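Local coordinates for putative membrane transport protein (Vibrio parahaemolyticus RIMD 2210633, PDB 3CK6), which forms the funnel-shaped cytoplasmic domain of a homopentameric CorA-family zinc transporter, which probably takes up zinc by symport with protons, at residues N31-C36 with L107-K112; P189-I194 with F214-I219. The protein carries 1 engineered substitution. All blocks are in the same frame, centred on the assembly; numbering follows the deposited sequence.

Contact 1: N31-C36 with L107-K112; sequences NHWYHC and LISTRK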
ATOM      1  N   ASN E  31     -33.475 -22.919  -6.864  1.00 28.19           N
ATOM      2  CA  ASN E  31     -32.816 -23.691  -7.928  1.00 27.60           C
ATOM      3  C   ASN E  31     -33.166 -23.276  -9.373  1.00 27.25           C
ATOM      4  O   ASN E  31     -32.742 -23.913 -10.328  1.00 27.40           O
ATOM      5  CB  ASN E  31     -32.953 -25.205  -7.706  1.00 28.75           C
ATOM      6  CG  ASN E  31     -32.274 -25.649  -6.436  1.00 31.14           C
ATOM      7  OD1 ASN E  31     -32.916 -26.188  -5.533  1.00 34.57           O
ATOM      8  ND2 ASN E  31     -30.972 -25.360  -6.329  1.00 32.50           N
ATOM      9  N   HIS E  32     -33.917 -22.189  -9.523  1.00 26.53           N
ATOM     10  CA  HIS E  32     -34.217 -21.648 -10.843  1.00 25.79           C
ATOM     11  C   HIS E  32     -33.287 -20.488 -11.155  1.00 25.82           C
ATOM     12  O   HIS E  32     -32.835 -19.762 -10.250  1.00 23.91           O
ATOM     13  CB  HIS E  32     -35.669 -21.161 -10.925  1.00 25.42           C
ATOM     14  CG  HIS E  32     -36.700 -22.257 -10.973  1.00 26.52           C
ATOM     15  ND1 HIS E  32     -36.656 -23.372 -10.160  1.00 28.73           N
ATOM     16  CD2 HIS E  32     -37.823 -22.383 -11.716  1.00 26.53           C
ATOM     17  CE1 HIS E  32     -37.700 -24.142 -10.414  1.00 27.46           C
ATOM     18  NE2 HIS E  32     -38.417 -23.569 -11.365  1.00 28.97           N
ATOM     19  N   TRP E  33     -33.022 -20.319 -12.455  1.00 26.06           N
ATOM     20  CA  TRP E  33     -32.289 -19.175 -12.978  1.00 26.71           C
ATOM     21  C   TRP E  33     -33.229 -18.338 -13.849  1.00 26.56           C
ATOM     22  O   TRP E  33     -33.919 -18.871 -14.716  1.00 27.12           O
ATOM     23  CB  TRP E  33     -31.080 -19.626 -13.791  1.00 25.69           C
ATOM     24  CG  TRP E  33     -30.336 -18.511 -14.477  1.00 27.74           C
ATOM     25  CD1 TRP E  33     -30.055 -17.257 -13.971  1.00 25.85           C
ATOM     26  CD2 TRP E  33     -29.753 -18.555 -15.786  1.00 27.38           C
ATOM     27  NE1 TRP E  33     -29.330 -16.533 -14.897  1.00 27.87           N
ATOM     28  CE2 TRP E  33     -29.124 -17.307 -16.008  1.00 28.97           C
ATOM     29  CE3 TRP E  33     -29.671 -19.546 -16.786  1.00 28.94           C
ATOM     30  CZ2 TRP E  33     -28.454 -16.998 -17.211  1.00 26.74           C
ATOM     31  CZ3 TRP E  33     -28.986 -19.238 -17.990  1.00 28.12           C
ATOM     32  CH2 TRP E  33     -28.386 -17.979 -18.179  1.00 27.21           C
ATOM     33  N   TYR E  34     -33.271 -17.042 -13.568  1.00 26.00           N
ATOM     34  CA  TYR E  34     -34.068 -16.077 -14.303  1.00 26.04           C
ATOM     35  C   TYR E  34     -33.090 -15.066 -14.906  1.00 26.27           C
ATOM     36  O   TYR E  34     -32.394 -14.357 -14.177  1.00 27.25           O
ATOM     37  CB  TYR E  34     -35.046 -15.367 -13.363  1.00 25.84           C
ATOM     38  CG  TYR E  34     -35.915 -16.329 -12.574  1.00 26.07           C
ATOM     39  CD1 TYR E  34     -37.170 -16.724 -13.059  1.00 25.90           C
ATOM     40  CD2 TYR E  34     -35.468 -16.885 -11.375  1.00 26.58           C
ATOM     41  CE1 TYR E  34     -37.963 -17.637 -12.361  1.00 24.40           C
ATOM     42  CE2 TYR E  34     -36.254 -17.805 -10.678  1.00 26.55           C
ATOM     43  CZ  TYR E  34     -37.505 -18.160 -11.173  1.00 25.21           C
ATOM     44  OH  TYR E  34     -38.271 -19.088 -10.478  1.00 27.84           O
ATOM     45  N   HIS E  35     -33.017 -15.009 -16.232  1.00 26.15           N
ATOM     46  CA  HIS E  35     -32.176 -14.023 -16.902  1.00 26.55           C
ATOM     47  C   HIS E  35     -33.097 -12.926 -17.432  1.00 26.57           C
ATOM     48  O   HIS E  35     -34.052 -13.236 -18.156  1.00 26.49           O
ATOM     49  CB  HIS E  35     -31.420 -14.682 -18.058  1.00 26.84           C
ATOM     50  CG  HIS E  35     -30.355 -13.820 -18.646  1.00 26.43           C
ATOM     51  ND1 HIS E  35     -29.380 -13.225 -17.881  1.00 26.35           N
ATOM     52  CD2 HIS E  35     -30.089 -13.486 -19.933  1.00 27.93           C
ATOM     53  CE1 HIS E  35     -28.570 -12.537 -18.669  1.00 28.32           C
ATOM     54  NE2 HIS E  35     -28.976 -12.682 -19.917  1.00 27.69           N
ATOM     55  N   CYS E  36     -32.832 -11.671 -17.055  1.00 26.19           N
ATOM     56  CA  CYS E  36     -33.782 -10.559 -17.280  1.00 26.91           C
ATOM     57  C   CYS E  36     -33.184  -9.296 -17.916  1.00 27.43           C
ATOM     58  O   CYS E  36     -31.988  -9.039 -17.797  1.00 26.57           O
ATOM     59  CB  CYS E  36     -34.447 -10.137 -15.971  1.00 26.72           C
ATOM     60  SG  CYS E  36     -35.129 -11.523 -15.032  1.00 30.07           S
ATOM     61  N   LEU E 107     -31.252 -17.779  -8.700  1.00 26.65           N
ATOM     62  CA  LEU E 107     -30.289 -16.881  -9.305  1.00 28.07           C
ATOM     63  C   LEU E 107     -31.020 -16.012 -10.300  1.00 27.65           C
ATOM     64  O   LEU E 107     -31.596 -16.531 -11.243  1.00 28.58           O
ATOM     65  CB  LEU E 107     -29.232 -17.696 -10.043  1.00 27.96           C
ATOM     66  CG  LEU E 107     -27.728 -17.505  -9.830  1.00 32.08           C
ATOM     67  CD1 LEU E 107     -27.034 -17.184 -11.176  1.00 35.23           C
ATOM     68  CD2 LEU E 107     -27.354 -16.530  -8.703  1.00 31.79           C
ATOM     69  N   ILE E 108     -31.007 -14.706 -10.072  1.00 27.80           N
ATOM     70  CA  ILE E 108     -31.608 -13.725 -10.976  1.00 27.82           C
ATOM     71  C   ILE E 108     -30.470 -12.868 -11.527  1.00 28.18           C
ATOM     72  O   ILE E 108     -29.780 -12.185 -10.769  1.00 27.64           O
ATOM     73  CB  ILE E 108     -32.614 -12.790 -10.257  1.00 27.65           C
ATOM     74  CG1 ILE E 108     -33.738 -13.572  -9.559  1.00 27.25           C
ATOM     75  CG2 ILE E 108     -33.202 -11.774 -11.220  1.00 28.26           C
ATOM     76  CD1 ILE E 108     -34.577 -12.653  -8.632  1.00 29.14           C
ATOM     77  N   SER E 109     -30.271 -12.930 -12.839  1.00 28.66           N
ATOM     78  CA  SER E 109     -29.278 -12.091 -13.483  1.00 29.41           C
ATOM     79  C   SER E 109     -29.961 -11.079 -14.385  1.00 30.06           C
ATOM     80  O   SER E 109     -31.003 -11.373 -14.990  1.00 30.12           O
ATOM     81  CB  SER E 109     -28.250 -12.929 -14.256  1.00 29.84           C
ATOM     82  OG  SER E 109     -28.866 -13.676 -15.278  1.00 29.13           O
ATOM     83  N   THR E 110     -29.377  -9.878 -14.461  1.00 30.17           N
ATOM     84  CA  THR E 110     -29.969  -8.775 -15.205  1.00 30.54           C
ATOM     85  C   THR E 110     -28.919  -8.205 -16.146  1.00 29.78           C
ATOM     86  O   THR E 110     -27.721  -8.176 -15.817  1.00 30.27           O
ATOM     87  CB  THR E 110     -30.538  -7.627 -14.309  1.00 31.32           C
ATOM     88  OG1 THR E 110     -29.466  -6.901 -13.678  1.00 32.95           O
ATOM     89  CG2 THR E 110     -31.538  -8.140 -13.260  1.00 32.29           C
ATOM     90  N   ARG E 111     -29.364  -7.806 -17.331  1.00 29.91           N
ATOM     91  CA  ARG E 111     -28.472  -7.283 -18.337  1.00 30.09           C
ATOM     92  C   ARG E 111     -29.069  -6.032 -18.983  1.00 30.77           C
ATOM     93  O   ARG E 111     -30.281  -5.807 -18.942  1.00 30.34           O
ATOM     94  CB  ARG E 111     -28.203  -8.359 -19.413  1.00 30.15           C
ATOM     95  CG  ARG E 111     -29.440  -8.717 -20.264  1.00 31.41           C
ATOM     96  CD  ARG E 111     -29.124  -8.539 -21.718  1.00 32.25           C
ATOM     97  NE  ARG E 111     -30.269  -8.634 -22.624  1.00 30.42           N
ATOM     98  CZ  ARG E 111     -30.459  -9.647 -23.471  1.00 30.95           C
ATOM     99  NH1 ARG E 111     -29.594 -10.664 -23.504  1.00 30.90           N
ATOM    100  NH2 ARG E 111     -31.514  -9.657 -24.278  1.00 29.55           N
ATOM    101  N   LYS E 112     -28.205  -5.229 -19.590  1.00 31.00           N
ATOM    102  CA  LYS E 112     -28.648  -4.105 -20.409  1.00 32.81           C
ATOM    103  C   LYS E 112     -28.492  -4.510 -21.873  1.00 33.44           C
ATOM    104  O   LYS E 112     -29.394  -4.351 -22.674  1.00 34.23           O
ATOM    105  CB  LYS E 112     -27.821  -2.858 -20.105  1.00 32.93           C
ATOM    106  CG  LYS E 112     -28.111  -1.657 -21.071  1.00 35.66           C
ATOM    107  CD  LYS E 112     -27.723  -0.340 -20.432  1.00 40.61           C
ATOM    108  CE  LYS E 112     -26.295   0.067 -20.791  1.00 45.35           C
ATOM    109  NZ  LYS E 112     -26.031   1.504 -20.428  1.00 47.99           N
TER
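Two neighbouring parallel strands of the mixed sheet in the ZntB cytoplasmic domain meet here, their short axes 4.7 Å apart and 13° from exactly parallel. Residues 32-36 and 107-111 are in register from Trp33 beside Leu107 to Cys36 beside Thr110, and five backbone hydrogen bonds zip the edges together. Each donor lies nearly along the axis of its acceptor C=O; Tyr34 N to Leu107 O, at 2.9 Å and 166°, is the straightest of the five backbone bonds.

On the face that carries Trp33, Leu107, His35 and Ser109, two large rings turn their edges to the small Ser109, which fits between them. Both rings have CG anti to the backbone N, which swings them across the strand boundary so that Trp33 NE1 and His35 ND1 converge on the Ser109 hydroxyl. The indole lies with its CD1 edge against the Leu107 bump, 4.0 Å from Leu107 CB, while the CB of His35 sits over the rim of one indole face. Helix 116-126 covers this side through Ile118, Arg122 and Leu125.

On the face of Tyr34, Ile108, Cys36 and Thr110 the side-chain contacts across the strands are apolar: Tyr34 crosses Ile108 obliquely, CD2 to CG1 4.2 Å, and stacks on His10 of strand 7-12, its hydroxyl bonded to Gln29 N.

Ser109 OG, placed between the backbone N and the carbonyl carbon, is gripped twice in this buried spot. Trp33 NE1 donates to Ser109 OG from 2.9 Å, the oxygen 15° out of the indole plane, and His35 ND1 meets the same OG at 2.7 Å.

Contact 2: P189-I194 with F214-I219; sequences PQQYAI and FAHNNI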
ATOM      1  N   PRO E 189     -11.797  -3.814  -9.497  1.00 30.31           N
ATOM      2  CA  PRO E 189     -12.938  -4.171  -8.617  1.00 29.69           C
ATOM      3  C   PRO E 189     -13.499  -5.589  -8.798  1.00 28.76           C
ATOM      4  O   PRO E 189     -13.950  -6.192  -7.812  1.00 29.07           O
ATOM      5  CB  PRO E 189     -14.028  -3.169  -9.026  1.00 29.28           C
ATOM      6  CG  PRO E 189     -13.339  -2.055  -9.609  1.00 30.07           C
ATOM      7  CD  PRO E 189     -12.054  -2.555 -10.225  1.00 30.33           C
ATOM      8  N   GLN E 190     -13.495  -6.105 -10.032  1.00 28.03           N
ATOM      9  CA  GLN E 190     -13.989  -7.461 -10.319  1.00 27.77           C
ATOM     10  C   GLN E 190     -13.186  -8.498  -9.558  1.00 27.61           C
ATOM     11  O   GLN E 190     -13.736  -9.481  -9.052  1.00 27.80           O
ATOM     12  CB  GLN E 190     -13.889  -7.758 -11.816  1.00 29.02           C
ATOM     13  CG  GLN E 190     -14.634  -9.024 -12.299  1.00 28.40           C
ATOM     14  CD  GLN E 190     -15.630  -8.678 -13.406  1.00 31.04           C
ATOM     15  OE1 GLN E 190     -16.295  -7.643 -13.323  1.00 28.80           O
ATOM     16  NE2 GLN E 190     -15.703  -9.505 -14.461  1.00 29.84           N
ATOM     17  N   GLN E 191     -11.878  -8.295  -9.502  1.00 27.85           N
ATOM     18  CA  GLN E 191     -11.010  -9.173  -8.714  1.00 27.61           C
ATOM     19  C   GLN E 191     -11.440  -9.198  -7.246  1.00 27.74           C
ATOM     20  O   GLN E 191     -11.539 -10.268  -6.648  1.00 26.25           O
ATOM     21  CB  GLN E 191      -9.544  -8.743  -8.841  1.00 28.36           C
ATOM     22  CG  GLN E 191      -8.557  -9.741  -8.184  1.00 28.00           C
ATOM     23  CD  GLN E 191      -7.125  -9.230  -8.211  1.00 28.90           C
ATOM     24  OE1 GLN E 191      -6.641  -8.750  -9.227  1.00 31.45           O
ATOM     25  NE2 GLN E 191      -6.459  -9.305  -7.077  1.00 32.66           N
ATOM     26  N   TYR E 192     -11.672  -8.020  -6.669  1.00 28.22           N
ATOM     27  CA  TYR E 192     -12.087  -7.925  -5.284  1.00 29.54           C
ATOM     28  C   TYR E 192     -13.493  -8.498  -5.038  1.00 28.83           C
ATOM     29  O   TYR E 192     -13.724  -9.071  -3.983  1.00 29.05           O
ATOM     30  CB  TYR E 192     -11.951  -6.509  -4.729  1.00 31.60           C
ATOM     31  CG  TYR E 192     -10.589  -5.867  -4.969  1.00 36.32           C
ATOM     32  CD1 TYR E 192     -10.499  -4.532  -5.377  1.00 39.49           C
ATOM     33  CD2 TYR E 192      -9.397  -6.598  -4.826  1.00 39.55           C
ATOM     34  CE1 TYR E 192      -9.264  -3.929  -5.615  1.00 41.52           C
ATOM     35  CE2 TYR E 192      -8.138  -5.996  -5.074  1.00 41.00           C
ATOM     36  CZ  TYR E 192      -8.097  -4.661  -5.463  1.00 40.04           C
ATOM     37  OH  TYR E 192      -6.889  -4.032  -5.717  1.00 42.36           O
ATOM     38  N   ALA E 193     -14.400  -8.346  -6.010  1.00 27.83           N
ATOM     39  CA  ALA E 193     -15.766  -8.866  -5.932  1.00 27.69           C
ATOM     40  C   ALA E 193     -15.736 -10.397  -5.865  1.00 27.24           C
ATOM     41  O   ALA E 193     -16.411 -11.011  -5.027  1.00 26.75           O
ATOM     42  CB  ALA E 193     -16.608  -8.391  -7.129  1.00 27.70           C
ATOM     43  N   ILE E 194     -14.897 -10.999  -6.705  1.00 27.05           N
ATOM     44  CA  ILE E 194     -14.724 -12.448  -6.699  1.00 26.87           C
ATOM     45  C   ILE E 194     -14.062 -12.931  -5.397  1.00 27.85           C
ATOM     46  O   ILE E 194     -14.465 -13.956  -4.825  1.00 27.09           O
ATOM     47  CB  ILE E 194     -13.980 -12.939  -7.991  1.00 26.61           C
ATOM     48  CG1 ILE E 194     -14.862 -12.669  -9.226  1.00 25.38           C
ATOM     49  CG2 ILE E 194     -13.595 -14.475  -7.858  1.00 26.17           C
ATOM     50  CD1 ILE E 194     -14.114 -12.616 -10.591  1.00 27.86           C
ATOM     51  N   PHE E 214      -9.617 -21.063  -8.838  1.00 28.71           N
ATOM     52  CA  PHE E 214      -9.113 -20.951 -10.213  1.00 27.60           C
ATOM     53  C   PHE E 214      -9.677 -19.712 -10.943  1.00 26.99           C
ATOM     54  O   PHE E 214      -8.948 -19.026 -11.662  1.00 26.02           O
ATOM     55  CB  PHE E 214      -9.415 -22.226 -11.018  1.00 27.55           C
ATOM     56  CG  PHE E 214      -8.856 -23.499 -10.403  1.00 27.92           C
ATOM     57  CD1 PHE E 214      -7.655 -23.496  -9.713  1.00 27.52           C
ATOM     58  CD2 PHE E 214      -9.538 -24.704 -10.534  1.00 28.05           C
ATOM     59  CE1 PHE E 214      -7.148 -24.674  -9.137  1.00 27.88           C
ATOM     60  CE2 PHE E 214      -9.040 -25.883  -9.964  1.00 28.79           C
ATOM     61  CZ  PHE E 214      -7.848 -25.861  -9.263  1.00 28.85           C
ATOM     62  N   ALA E 215     -10.969 -19.441 -10.770  1.00 26.05           N
ATOM     63  CA  ALA E 215     -11.584 -18.227 -11.346  1.00 26.84           C
ATOM     64  C   ALA E 215     -10.981 -16.947 -10.764  1.00 26.29           C
ATOM     65  O   ALA E 215     -10.695 -15.999 -11.489  1.00 27.13           O
ATOM     66  CB  ALA E 215     -13.109 -18.243 -11.187  1.00 25.97           C
ATOM     67  N   HIS E 216     -10.766 -16.935  -9.455  1.00 26.57           N
ATOM     68  CA  HIS E 216     -10.057 -15.832  -8.811  1.00 26.55           C
ATOM     69  C   HIS E 216      -8.603 -15.665  -9.328  1.00 26.11           C
ATOM     70  O   HIS E 216      -8.151 -14.544  -9.555  1.00 24.15           O
ATOM     71  CB  HIS E 216     -10.062 -16.011  -7.283  1.00 26.69           C
ATOM     72  CG  HIS E 216      -9.477 -14.850  -6.555  1.00 30.47           C
ATOM     73  ND1 HIS E 216      -8.517 -14.989  -5.582  1.00 35.57           N
ATOM     74  CD2 HIS E 216      -9.687 -13.516  -6.689  1.00 33.83           C
ATOM     75  CE1 HIS E 216      -8.163 -13.793  -5.140  1.00 36.10           C
ATOM     76  NE2 HIS E 216      -8.862 -12.884  -5.791  1.00 34.90           N
ATOM     77  N   ASN E 217      -7.884 -16.783  -9.472  1.00 25.21           N
ATOM     78  CA  ASN E 217      -6.532 -16.758 -10.031  1.00 26.18           C
ATOM     79  C   ASN E 217      -6.542 -16.188 -11.459  1.00 25.68           C
ATOM     80  O   ASN E 217      -5.669 -15.393 -11.827  1.00 24.90           O
ATOM     81  CB  ASN E 217      -5.880 -18.131 -10.014  1.00 26.40           C
ATOM     82  CG  ASN E 217      -4.359 -18.051 -10.189  1.00 28.19           C
ATOM     83  OD1 ASN E 217      -3.693 -17.272  -9.509  1.00 26.69           O
ATOM     84  ND2 ASN E 217      -3.813 -18.860 -11.093  1.00 28.56           N
ATOM     85  N   ASN E 218      -7.528 -16.594 -12.255  1.00 25.95           N
ATOM     86  CA  ASN E 218      -7.671 -16.029 -13.610  1.00 26.07           C
ATOM     87  C   ASN E 218      -7.893 -14.518 -13.671  1.00 26.32           C
ATOM     88  O   ASN E 218      -7.298 -13.846 -14.519  1.00 25.21           O
ATOM     89  CB  ASN E 218      -8.747 -16.771 -14.413  1.00 26.47           C
ATOM     90  CG  ASN E 218      -8.297 -18.173 -14.813  1.00 27.77           C
ATOM     91  OD1 ASN E 218      -7.108 -18.423 -14.917  1.00 29.10           O
ATOM     92  ND2 ASN E 218      -9.244 -19.099 -14.991  1.00 29.70           N
ATOM     93  N   ILE E 219      -8.766 -13.984 -12.818  1.00 26.34           N
ATOM     94  CA  ILE E 219      -9.009 -12.520 -12.823  1.00 26.53           C
ATOM     95  C   ILE E 219      -7.749 -11.778 -12.324  1.00 26.20           C
ATOM     96  O   ILE E 219      -7.402 -10.746 -12.858  1.00 25.29           O
ATOM     97  CB  ILE E 219     -10.291 -12.087 -12.053  1.00 26.32           C
ATOM     98  CG1 ILE E 219     -10.550 -10.564 -12.203  1.00 29.07           C
ATOM     99  CG2 ILE E 219     -10.223 -12.469 -10.602  1.00 27.90           C
ATOM    100  CD1 ILE E 219     -11.051 -10.178 -13.588  1.00 33.26           C
TER
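Segments 189-194 and 214-219, of helices 173-199 and 209-246, pack nearly antiparallel, 9.4 Å between the short axes at a crossing angle of -164°, with no hydrogen bond passing between them. Ile219 buries more surface against the other segment than any other residue here. Its CB points toward the opposite helix and lies 4.1 Å from Ile194 CD1. From there the chain forks. CG1, anti to the backbone N (chi1 -175°), runs up to the backbone of Gln191, 3.8 Å from Gln191 N and equally near its CA. CG2 takes the crowded position between the backbone N and the carbonyl carbon, and so drops onto Ile194, with Ile219 CG2 and Ile194 CD1 3.9 Å apart. At the tip, Ile219 CD1 touches the aliphatic part of Gln190, 4.0 Å from Gln190 CG, the two chains crossing at about a right angle.

One turn earlier, His216 slides past Ile194 in the opposite direction, its CB 3.9 Å from Ile194 CG2. The imidazole edge then faces the backbone, with His216 CD2 3.7 Å from Gln191 O, and NE2 lies against Gln191 CG.

The amide of Gln190 turns from this contact to bond, through OE1, with Arg82 N on strand 77-83. Helix 134-161 adds Ile142 against Ile194 and Asn146 against Ile219, while on a neighbouring subunit His59 stacks on the ring of Phe214 and Arg66 bonds to Asn217.

Overall arrangement
Both contacts are largely buried within one chain, yet they share no helix or strand: their centres lie 21 Å apart and their nearest atoms about 12 Å, without touching. Contact 1 belongs to the interior of the sheet, where backbone polar groups pair directly and side-chain nitrogens converge on one hydroxyl; 482 Å² is buried between its segments. Contact 2 joins two helices with no hydrogen bond between the segments, so van der Waals packing of side chains on side chains and backbone carries it, over 302 Å². Their surroundings differ too. No other subunit touches 31-36 or 107-112, whereas residues of 189-194 and 214-219 also meet two neighbouring copies, placing contact 2 beside the pentamer's subunit interfaces.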